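Local coordinates for protein glucose-6-phosphate dehydrogenase (Trypanosoma cruzi, PDB 5AQ1) that catalyses the NADP-dependent oxidation of glucose 6-phosphate to 6-phosphogluconolactone, the first step of the pentose phosphate pathway, at residues B[42-45]-B[46-50]; B[52-55]-B[56-60]; B[79-82]-B[83-87]. All blocks are in the same frame, centred on the assembly; numbering follows the deposited sequence.

How the contacts relate
All three contacts are local, formed between neighbouring turns of a helix, so none closes a long loop; they follow one another along the chain without nesting or crossing. Contact 1 is at the N-terminal end of helix 43-58, just after strand 33-38, where the helix meets NADPH. Contact 2 occupies the far end of that helix, its centre about 15 Å from that of contact 1, before the chain enters strand 67-72. Contact 3 lies on helix 79-87, which follows that strand. It packs back on contact 1 through Phe50 and Leu87, and through Lys46 and Thr86, joining two helices of the NAD binding domain.

Contact 1: residues B[42-45]-B[46-50]; sequences GDLA and KKKTF. With NDP (NADPH dihydro-nicotinamide-adenine-dinucleotide phosphate), chain G.
The carbonyl oxygen Leu44 O is gripped by two successive backbone amides, Lys48 N at 2.9 Å and Thr49 N at 3.1 Å, which reach it from opposite faces of its carbonyl plane. This shared acceptor marks where the first turn of helix 43-58 widens into a pi-type turn: Lys47 N still bonds to Asp43 O four residues back, whereas Phe50 N reaches five back to Ala45 O in a nearly straight bond of 2.9 Å (N-H...O 176°). Leu44 CD1 lies across Lys48 CB at 3.7 Å, the two side chains at about a right angle, and Ala45 CB rests against CE2 of the buried Phe50 ring.

Asp43 is the acidic side chain of the contact. Its CG stands anti to the backbone N (chi1 -166°), which carries the carboxylate obliquely across the Lys47 chain, with CD nearly equidistant from both oxygens. That chain runs extended beyond CG, and Lys47 NZ forms a salt bridge with Asp43 OD1 at 3.0 Å, approaching on its syn lone pair. The other oxygen, OD2, takes a weak hydrogen bond from nicotinamide N7N of NADPH. Lys48 turns away to a salt bridge with Asp440, near the bound glucose 6-phosphate.

Gly42 is the N-cap, and beyond it the helix presents its amides to the pyrophosphate: Asp43 N binds O2A on the adenosine-side phosphate at 3.1 Å, and Leu44 N binds O1N on the nicotinamide-side phosphate at 2.8 Å. Ser41 OG adds another bond to the cofactor. This is the dinucleotide-binding turn of a Rossmann fold, following strand 33-38 inside the parallel sheet. Two straight amide bonds, aided by the helix dipole, would offset the pyrophosphate charge, while the aspartate carboxylate, salt-bridged to Lys47, makes a weak link to the nicotinamide amide.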
loop_
_atom_site.group_PDB
_atom_site.type_symbol
_atom_site.label_atom_id
_atom_site.label_comp_id
_atom_site.label_asym_id
_atom_site.label_seq_id
_atom_site.Cartn_x
_atom_site.Cartn_y
_atom_site.Cartn_z
ATOM N N GLY B 42 -44.462 2.598 -30.935
ATOM C CA GLY B 42 -43.363 1.655 -31.111
ATOM C C GLY B 42 -43.158 0.646 -30.001
ATOM O O GLY B 42 -43.868 0.647 -28.994
ATOM N N ASP B 43 -42.164 -0.213 -30.205
ATOM C CA ASP B 43 -41.871 -1.311 -29.291
ATOM C C ASP B 43 -41.348 -0.804 -27.948
ATOM O O ASP B 43 -41.838 -1.212 -26.894
ATOM C CB ASP B 43 -40.845 -2.256 -29.920
ATOM C CG ASP B 43 -40.753 -3.580 -29.196
ATOM O OD1 ASP B 43 -41.736 -4.352 -29.258
ATOM O OD2 ASP B 43 -39.703 -3.847 -28.565
ATOM N N LEU B 44 -40.363 0.087 -27.995
ATOM C CA LEU B 44 -39.778 0.647 -26.779
ATOM C C LEU B 44 -40.801 1.443 -25.975
ATOM O O LEU B 44 -40.842 1.353 -24.744
ATOM C CB LEU B 44 -38.585 1.547 -27.122
ATOM C CG LEU B 44 -37.841 2.180 -25.941
ATOM C CD1 LEU B 44 -37.119 1.122 -25.121
ATOM C CD2 LEU B 44 -36.857 3.228 -26.430
ATOM N N ALA B 45 -41.617 2.223 -26.677
ATOM C CA ALA B 45 -42.612 3.074 -26.035
ATOM C C ALA B 45 -43.538 2.289 -25.104
ATOM O O ALA B 45 -43.664 2.620 -23.922
ATOM C CB ALA B 45 -43.420 3.825 -27.086
ATOM N N LYS B 46 -44.176 1.251 -25.634
ATOM C CA LYS B 46 -45.159 0.487 -24.861
ATOM C C LYS B 46 -44.532 -0.446 -23.826
ATOM O O LYS B 46 -45.120 -0.678 -22.771
ATOM C CB LYS B 46 -46.095 -0.303 -25.787
ATOM C CG LYS B 46 -45.457 -1.481 -26.510
ATOM C CD LYS B 46 -46.438 -2.157 -27.456
ATOM C CE LYS B 46 -45.737 -2.685 -28.698
ATOM N NZ LYS B 46 -46.635 -3.534 -29.528
ATOM N N LYS B 47 -43.350 -0.978 -24.125
ATOM C CA LYS B 47 -42.708 -1.957 -23.244
ATOM C C LYS B 47 -41.890 -1.331 -22.118
ATOM O O LYS B 47 -41.783 -1.913 -21.041
ATOM C CB LYS B 47 -41.830 -2.916 -24.053
ATOM C CG LYS B 47 -42.633 -3.974 -24.786
ATOM C CD LYS B 47 -41.759 -4.849 -25.665
ATOM C CE LYS B 47 -42.517 -6.088 -26.109
ATOM N NZ LYS B 47 -41.938 -6.675 -27.344
ATOM N N LYS B 48 -41.313 -0.158 -22.368
ATOM C CA LYS B 48 -40.424 0.484 -21.400
ATOM C C LYS B 48 -40.836 1.902 -21.010
ATOM O O LYS B 48 -40.967 2.206 -19.827
ATOM C CB LYS B 48 -38.991 0.486 -21.939
ATOM C CG LYS B 48 -38.381 -0.902 -22.078
ATOM C CD LYS B 48 -38.324 -1.622 -20.738
ATOM C CE LYS B 48 -37.576 -2.940 -20.819
ATOM N NZ LYS B 48 -37.748 -3.716 -19.558
ATOM N N THR B 49 -41.042 2.764 -21.998
ATOM C CA THR B 49 -41.263 4.184 -21.734
ATOM C C THR B 49 -42.534 4.452 -20.923
ATOM O O THR B 49 -42.463 4.989 -19.818
ATOM C CB THR B 49 -41.299 4.993 -23.044
ATOM O OG1 THR B 49 -40.286 4.507 -23.935
ATOM C CG2 THR B 49 -41.060 6.475 -22.770
ATOM N N PHE B 50 -43.688 4.076 -21.466
ATOM C CA PHE B 50 -44.966 4.336 -20.796
ATOM C C PHE B 50 -45.091 3.624 -19.442
ATOM O O PHE B 50 -45.588 4.221 -18.486
ATOM C CB PHE B 50 -46.157 3.988 -21.706
ATOM C CG PHE B 50 -46.385 4.979 -22.815
ATOM C CD1 PHE B 50 -46.781 6.279 -22.531
ATOM C CD2 PHE B 50 -46.214 4.611 -24.147
ATOM C CE1 PHE B 50 -46.987 7.196 -23.550
ATOM C CE2 PHE B 50 -46.425 5.521 -25.169
ATOM C CZ PHE B 50 -46.810 6.818 -24.871
HETATM P PA NDP G . -39.512 0.477 -33.694
HETATM O O1A NDP G . -38.972 -0.299 -34.874
HETATM O O2A NDP G . -40.600 -0.134 -32.830
HETATM O O5B NDP G . -39.970 1.912 -34.252
HETATM C C5B NDP G . -40.511 2.879 -33.358
HETATM C C4B NDP G . -41.613 3.679 -34.039
HETATM O O4B NDP G . -41.006 4.532 -35.014
HETATM C C3B NDP G . -42.655 2.838 -34.774
HETATM O O3B NDP G . -43.826 2.580 -33.994
HETATM C C2B NDP G . -42.990 3.677 -35.985
HETATM O O2B NDP G . -44.086 4.535 -35.686
HETATM C C1B NDP G . -41.750 4.515 -36.236
HETATM N N9A NDP G . -40.965 3.938 -37.359
HETATM C C8A NDP G . -40.559 2.654 -37.503
HETATM N N7A NDP G . -39.870 2.493 -38.661
HETATM C C5A NDP G . -39.833 3.689 -39.275
HETATM C C6A NDP G . -39.270 4.232 -40.530
HETATM N N6A NDP G . -38.588 3.424 -41.378
HETATM N N1A NDP G . -39.456 5.552 -40.796
HETATM C C2A NDP G . -40.132 6.366 -39.960
HETATM N N3A NDP G . -40.669 5.932 -38.802
HETATM C C4A NDP G . -40.556 4.636 -38.415
HETATM O O3 NDP G . -38.283 0.956 -32.766
HETATM P PN NDP G . -38.124 0.526 -31.221
HETATM O O1N NDP G . -39.277 1.051 -30.401
HETATM O O2N NDP G . -37.787 -0.949 -31.177
HETATM O O5D NDP G . -36.811 1.356 -30.805
HETATM C C5D NDP G . -36.805 2.782 -30.754
HETATM C C4D NDP G . -35.379 3.272 -30.528
HETATM O O4D NDP G . -34.875 2.758 -29.290
HETATM C C3D NDP G . -34.444 2.779 -31.619
HETATM O O3D NDP G . -33.521 3.811 -31.981
HETATM C C2D NDP G . -33.719 1.603 -30.998
HETATM O O2D NDP G . -32.418 1.409 -31.574
HETATM C C1D NDP G . -33.696 1.972 -29.515
HETATM N N1N NDP G . -33.627 0.778 -28.657
HETATM C C2N NDP G . -34.730 0.056 -28.399
HETATM C C3N NDP G . -34.690 -1.082 -27.598
HETATM C C7N NDP G . -35.939 -1.869 -27.321
HETATM O O7N NDP G . -36.063 -2.398 -26.226
HETATM N N7N NDP G . -36.886 -1.990 -28.255
HETATM C C4N NDP G . -33.392 -1.548 -26.984
HETATM C C5N NDP G . -32.275 -0.681 -27.343
HETATM C C6N NDP G . -32.436 0.436 -28.152
HETATM P P2B NDP G . -45.039 5.177 -36.814
HETATM O O1X NDP G . -44.909 4.290 -38.028
HETATM O O2X NDP G . -46.393 5.106 -36.145
HETATM O O3X NDP G . -44.498 6.574 -37.023
#

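Contact 2: residues B[52-55]-B[56-60]; sequences ALFQ and LYCNG
Cys58 SG sits over one face of the Phe54 ring, 3.7 Å from its centroid and 24° off the ring normal, a sulfur-aromatic contact between residues four apart, one helical turn. The sulfur is displaced toward the rim and comes nearest to CE1 and CZ, with Phe54 CE1 at 3.5 Å from Cys58 SG. Two torsions bring the groups together: the Phe54 ring swings to the carbonyl side of its residue (chi1 173°), toward the following turn, while SG lies beside its own backbone N (chi1 -69°) and leans back. The disulfide to Cys99 holds the sulfur there, and the rings of Phe91 and Phe104 also pack against Phe54. Leu56, also buried, sets its CG 3.4 Å from Ala52 O and faces helix 441-451.

Backbone bonds continue regularly from Leu56 N to Ala52 O as far as Asn59 N to Gln55 O. There helix 43-58 ends in a Schellman motif: Gly60, at positive phi, is the C-prime residue, with Gly60 N on Tyr57 O at 3.1 Å and Met61 N on Leu56 O.

The C-terminal end is looser. Asn59 is partly exposed and its side chain lies against the backbone oxygen Gln55 O, while the amide groups of Asn59 and Gln55 each make a weak hydrogen bond to Arg97. Gly60 is exposed; even here Leu417 of a second subunit packs on Asn59, as it does on Leu56.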
loop_
_atom_site.group_PDB
_atom_site.type_symbol
_atom_site.label_atom_id
_atom_site.label_comp_id
_atom_site.label_asym_id
_atom_site.label_seq_id
_atom_site.Cartn_x
_atom_site.Cartn_y
_atom_site.Cartn_z
ATOM N N ALA B 52 -42.620 2.856 -17.390
ATOM C CA ALA B 52 -41.751 3.597 -16.471
ATOM C C ALA B 52 -42.441 4.869 -15.981
ATOM O O ALA B 52 -42.418 5.178 -14.788
ATOM C CB ALA B 52 -40.426 3.934 -17.143
ATOM N N LEU B 53 -43.055 5.596 -16.910
ATOM C CA LEU B 53 -43.809 6.802 -16.576
ATOM C C LEU B 53 -44.963 6.498 -15.621
ATOM O O LEU B 53 -45.247 7.289 -14.723
ATOM C CB LEU B 53 -44.337 7.478 -17.851
ATOM C CG LEU B 53 -43.293 8.115 -18.778
ATOM C CD1 LEU B 53 -43.891 8.427 -20.142
ATOM C CD2 LEU B 53 -42.706 9.372 -18.157
ATOM N N PHE B 54 -45.624 5.357 -15.819
ATOM C CA PHE B 54 -46.695 4.920 -14.916
ATOM C C PHE B 54 -46.172 4.753 -13.491
ATOM O O PHE B 54 -46.783 5.243 -12.540
ATOM C CB PHE B 54 -47.322 3.610 -15.404
ATOM C CG PHE B 54 -48.313 3.009 -14.442
ATOM C CD1 PHE B 54 -49.477 3.687 -14.108
ATOM C CD2 PHE B 54 -48.088 1.762 -13.878
ATOM C CE1 PHE B 54 -50.396 3.139 -13.228
ATOM C CE2 PHE B 54 -49.004 1.205 -12.995
ATOM C CZ PHE B 54 -50.159 1.895 -12.670
ATOM N N GLN B 55 -45.037 4.071 -13.353
ATOM C CA GLN B 55 -44.424 3.863 -12.042
ATOM C C GLN B 55 -44.023 5.183 -11.388
ATOM O O GLN B 55 -44.203 5.358 -10.183
ATOM C CB GLN B 55 -43.199 2.947 -12.147
ATOM C CG GLN B 55 -43.508 1.509 -12.548
ATOM C CD GLN B 55 -44.482 0.833 -11.605
ATOM O OE1 GLN B 55 -44.467 1.082 -10.401
ATOM N NE2 GLN B 55 -45.344 -0.020 -12.148
ATOM N N LEU B 56 -43.482 6.105 -12.182
ATOM C CA LEU B 56 -43.109 7.424 -11.673
ATOM C C LEU B 56 -44.331 8.203 -11.198
ATOM O O LEU B 56 -44.265 8.900 -10.188
ATOM C CB LEU B 56 -42.350 8.231 -12.731
ATOM C CG LEU B 56 -40.933 7.771 -13.078
ATOM C CD1 LEU B 56 -40.354 8.678 -14.152
ATOM C CD2 LEU B 56 -40.033 7.748 -11.852
ATOM N N TYR B 57 -45.440 8.087 -11.926
ATOM C CA TYR B 57 -46.691 8.717 -11.517
ATOM C C TYR B 57 -47.143 8.165 -10.169
ATOM O O TYR B 57 -47.447 8.927 -9.257
ATOM C CB TYR B 57 -47.779 8.492 -12.570
ATOM C CG TYR B 57 -49.070 9.238 -12.297
ATOM C CD1 TYR B 57 -49.172 10.604 -12.550
ATOM C CD2 TYR B 57 -50.198 8.575 -11.802
ATOM C CE1 TYR B 57 -50.349 11.295 -12.309
ATOM C CE2 TYR B 57 -51.383 9.257 -11.559
ATOM C CZ TYR B 57 -51.454 10.616 -11.814
ATOM O OH TYR B 57 -52.622 11.307 -11.579
ATOM N N CYS B 58 -47.160 6.838 -10.049
ATOM C CA CYS B 58 -47.632 6.163 -8.837
ATOM C C CYS B 58 -46.803 6.452 -7.589
ATOM O O CYS B 58 -47.330 6.419 -6.478
ATOM C CB CYS B 58 -47.681 4.652 -9.056
ATOM S SG CYS B 58 -48.959 4.101 -10.206
ATOM N N ASN B 59 -45.513 6.721 -7.768
ATOM C CA ASN B 59 -44.629 7.020 -6.642
ATOM C C ASN B 59 -44.568 8.509 -6.308
ATOM O O ASN B 59 -43.734 8.928 -5.508
ATOM C CB ASN B 59 -43.217 6.492 -6.922
ATOM C CG ASN B 59 -43.184 4.985 -7.143
ATOM O OD1 ASN B 59 -44.092 4.259 -6.738
ATOM N ND2 ASN B 59 -42.126 4.510 -7.790
ATOM N N GLY B 60 -45.451 9.303 -6.912
ATOM C CA GLY B 60 -45.479 10.747 -6.683
ATOM C C GLY B 60 -44.253 11.462 -7.221
ATOM O O GLY B 60 -43.872 12.514 -6.715
#

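Contact 3: residues B[79-82]-B[83-87]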
loop_
_atom_site.group_PDB
_atom_site.type_symbol
_atom_site.label_atom_id
_atom_site.label_comp_id
_atom_site.label_asym_id
_atom_site.label_seq_id
_atom_site.Cartn_x
_atom_site.Cartn_y
_atom_site.Cartn_z
ATOM N N VAL B 79 -58.206 6.217 -29.202
ATOM C CA VAL B 79 -57.069 6.499 -28.325
ATOM C C VAL B 79 -57.291 5.878 -26.949
ATOM O O VAL B 79 -56.377 5.290 -26.375
ATOM C CB VAL B 79 -56.814 8.020 -28.173
ATOM C CG1 VAL B 79 -55.546 8.274 -27.366
ATOM C CG2 VAL B 79 -56.698 8.692 -29.534
ATOM N N GLU B 80 -58.508 6.012 -26.430
ATOM C CA GLU B 80 -58.874 5.430 -25.133
ATOM C C GLU B 80 -58.689 3.909 -25.076
ATOM O O GLU B 80 -58.274 3.372 -24.047
ATOM C CB GLU B 80 -60.322 5.807 -24.762
ATOM C CG GLU B 80 -60.478 6.746 -23.568
ATOM C CD GLU B 80 -59.324 7.717 -23.396
ATOM O OE1 GLU B 80 -58.985 8.426 -24.366
ATOM O OE2 GLU B 80 -58.746 7.758 -22.289
ATOM N N LYS B 81 -58.996 3.226 -26.177
ATOM C CA LYS B 81 -58.883 1.768 -26.231
ATOM C C LYS B 81 -57.422 1.347 -26.293
ATOM O O LYS B 81 -56.999 0.445 -25.569
ATOM C CB LYS B 81 -59.646 1.204 -27.431
ATOM C CG LYS B 81 -59.946 -0.283 -27.315
ATOM C CD LYS B 81 -60.673 -0.817 -28.540
ATOM C CE LYS B 81 -59.698 -1.315 -29.594
ATOM N NZ LYS B 81 -60.401 -1.735 -30.838
ATOM N N TRP B 82 -56.661 2.005 -27.165
ATOM C CA TRP B 82 -55.211 1.806 -27.262
ATOM C C TRP B 82 -54.535 1.952 -25.900
ATOM O O TRP B 82 -53.697 1.133 -25.526
ATOM C CB TRP B 82 -54.616 2.803 -28.261
ATOM C CG TRP B 82 -53.116 2.865 -28.284
ATOM C CD1 TRP B 82 -52.258 1.870 -28.644
ATOM C CD2 TRP B 82 -52.300 4.000 -27.957
ATOM N NE1 TRP B 82 -50.957 2.308 -28.552
ATOM C CE2 TRP B 82 -50.956 3.613 -28.136
ATOM C CE3 TRP B 82 -52.577 5.305 -27.532
ATOM C CZ2 TRP B 82 -49.890 4.484 -27.900
ATOM C CZ3 TRP B 82 -51.516 6.171 -27.297
ATOM C CH2 TRP B 82 -50.190 5.756 -27.480
ATOM N N LYS B 83 -54.912 2.991 -25.161
ATOM C CA LYS B 83 -54.368 3.229 -23.825
ATOM C C LYS B 83 -54.755 2.127 -22.841
ATOM O O LYS B 83 -53.903 1.590 -22.134
ATOM C CB LYS B 83 -54.829 4.587 -23.293
ATOM C CG LYS B 83 -54.108 5.766 -23.927
ATOM C CD LYS B 83 -54.947 7.033 -23.903
ATOM C CE LYS B 83 -55.366 7.412 -22.497
ATOM N NZ LYS B 83 -55.959 8.776 -22.447
ATOM N N LYS B 84 -56.039 1.788 -22.811
ATOM C CA LYS B 84 -56.555 0.816 -21.850
ATOM C C LYS B 84 -56.130 -0.624 -22.163
ATOM O O LYS B 84 -55.812 -1.384 -21.248
ATOM C CB LYS B 84 -58.082 0.905 -21.777
ATOM C CG LYS B 84 -58.694 0.139 -20.615
ATOM C CD LYS B 84 -60.204 0.090 -20.740
ATOM C CE LYS B 84 -60.820 -0.554 -19.512
ATOM N NZ LYS B 84 -62.300 -0.634 -19.622
ATOM N N ASP B 85 -56.133 -0.997 -23.442
ATOM C CA ASP B 85 -55.841 -2.377 -23.848
ATOM C C ASP B 85 -54.356 -2.626 -24.099
ATOM O O ASP B 85 -53.768 -3.526 -23.496
ATOM C CB ASP B 85 -56.649 -2.755 -25.094
ATOM C CG ASP B 85 -58.146 -2.808 -24.828
ATOM O OD1 ASP B 85 -58.556 -2.775 -23.647
ATOM O OD2 ASP B 85 -58.920 -2.889 -25.806
ATOM N N THR B 86 -53.753 -1.839 -24.985
ATOM C CA THR B 86 -52.356 -2.049 -25.362
ATOM C C THR B 86 -51.395 -1.563 -24.277
ATOM O O THR B 86 -50.676 -2.365 -23.683
ATOM C CB THR B 86 -52.021 -1.373 -26.707
ATOM O OG1 THR B 86 -52.972 -1.789 -27.697
ATOM C CG2 THR B 86 -50.614 -1.741 -27.171
ATOM N N LEU B 87 -51.397 -0.255 -24.019
ATOM C CA LEU B 87 -50.449 0.361 -23.080
ATOM C C LEU B 87 -50.536 -0.222 -21.677
ATOM O O LEU B 87 -49.534 -0.682 -21.131
ATOM C CB LEU B 87 -50.654 1.881 -23.009
ATOM C CG LEU B 87 -49.784 2.763 -23.913
ATOM C CD1 LEU B 87 -49.667 2.214 -25.329
ATOM C CD2 LEU B 87 -50.329 4.185 -23.927
#
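Trp82 and Leu87, five residues apart, make the main apolar contact of helix 79-87. The tryptophan has CG anti to its main-chain N (chi1 170°), which lays the indole along the helix toward the next turn, and both leucine methyls come up against the same face. Leu87 CD2 makes a CH-pi contact with the six-membered ring, 4.0 Å from its centroid and 13° off the normal. CD1 lies 3.1 Å above the ring plane at the rim, outside CE2 and between NE1 and CZ2. Thr86 approaches the five-membered ring obliquely, its CB 3.8 Å from Trp82 CD1. In the backbone, Leu87 N bonds to Trp82 O at 3.1 Å, five residues back, in a wider pi-type turn; Thr86 N adds a weak bond to that same oxygen.

Lys83 runs the other way, back along the helix. It leaves beside its backbone N, with CG touching the indole at Trp82 CE3; CD lies 3.7 Å from Val79 CG1, and the bend at chi3 (57°) then turns CE and NZ toward Glu80. Its NZ meets Glu80 OE2 at 3.0 Å, on the syn side but out of the carboxylate plane, the two side chains lying side by side. The ammonium is also held by hydrogen bonds to Leu105 O and Ile108 O, so the salt bridge shares this buried lysine with two backbone carbonyls. Asp85 OD2 lies 3.2 Å from the methylene carbon Lys81 CG, but stays 5.4 Å from the charged Lys81 NZ.

The helix follows strand 67-72 of the parallel sheet and lies beside helix 43-58. Lys83 fastens it to the end of helix 101-105 and the start of strand 108-112, on which Tyr110 meets Trp82 edge-to-face.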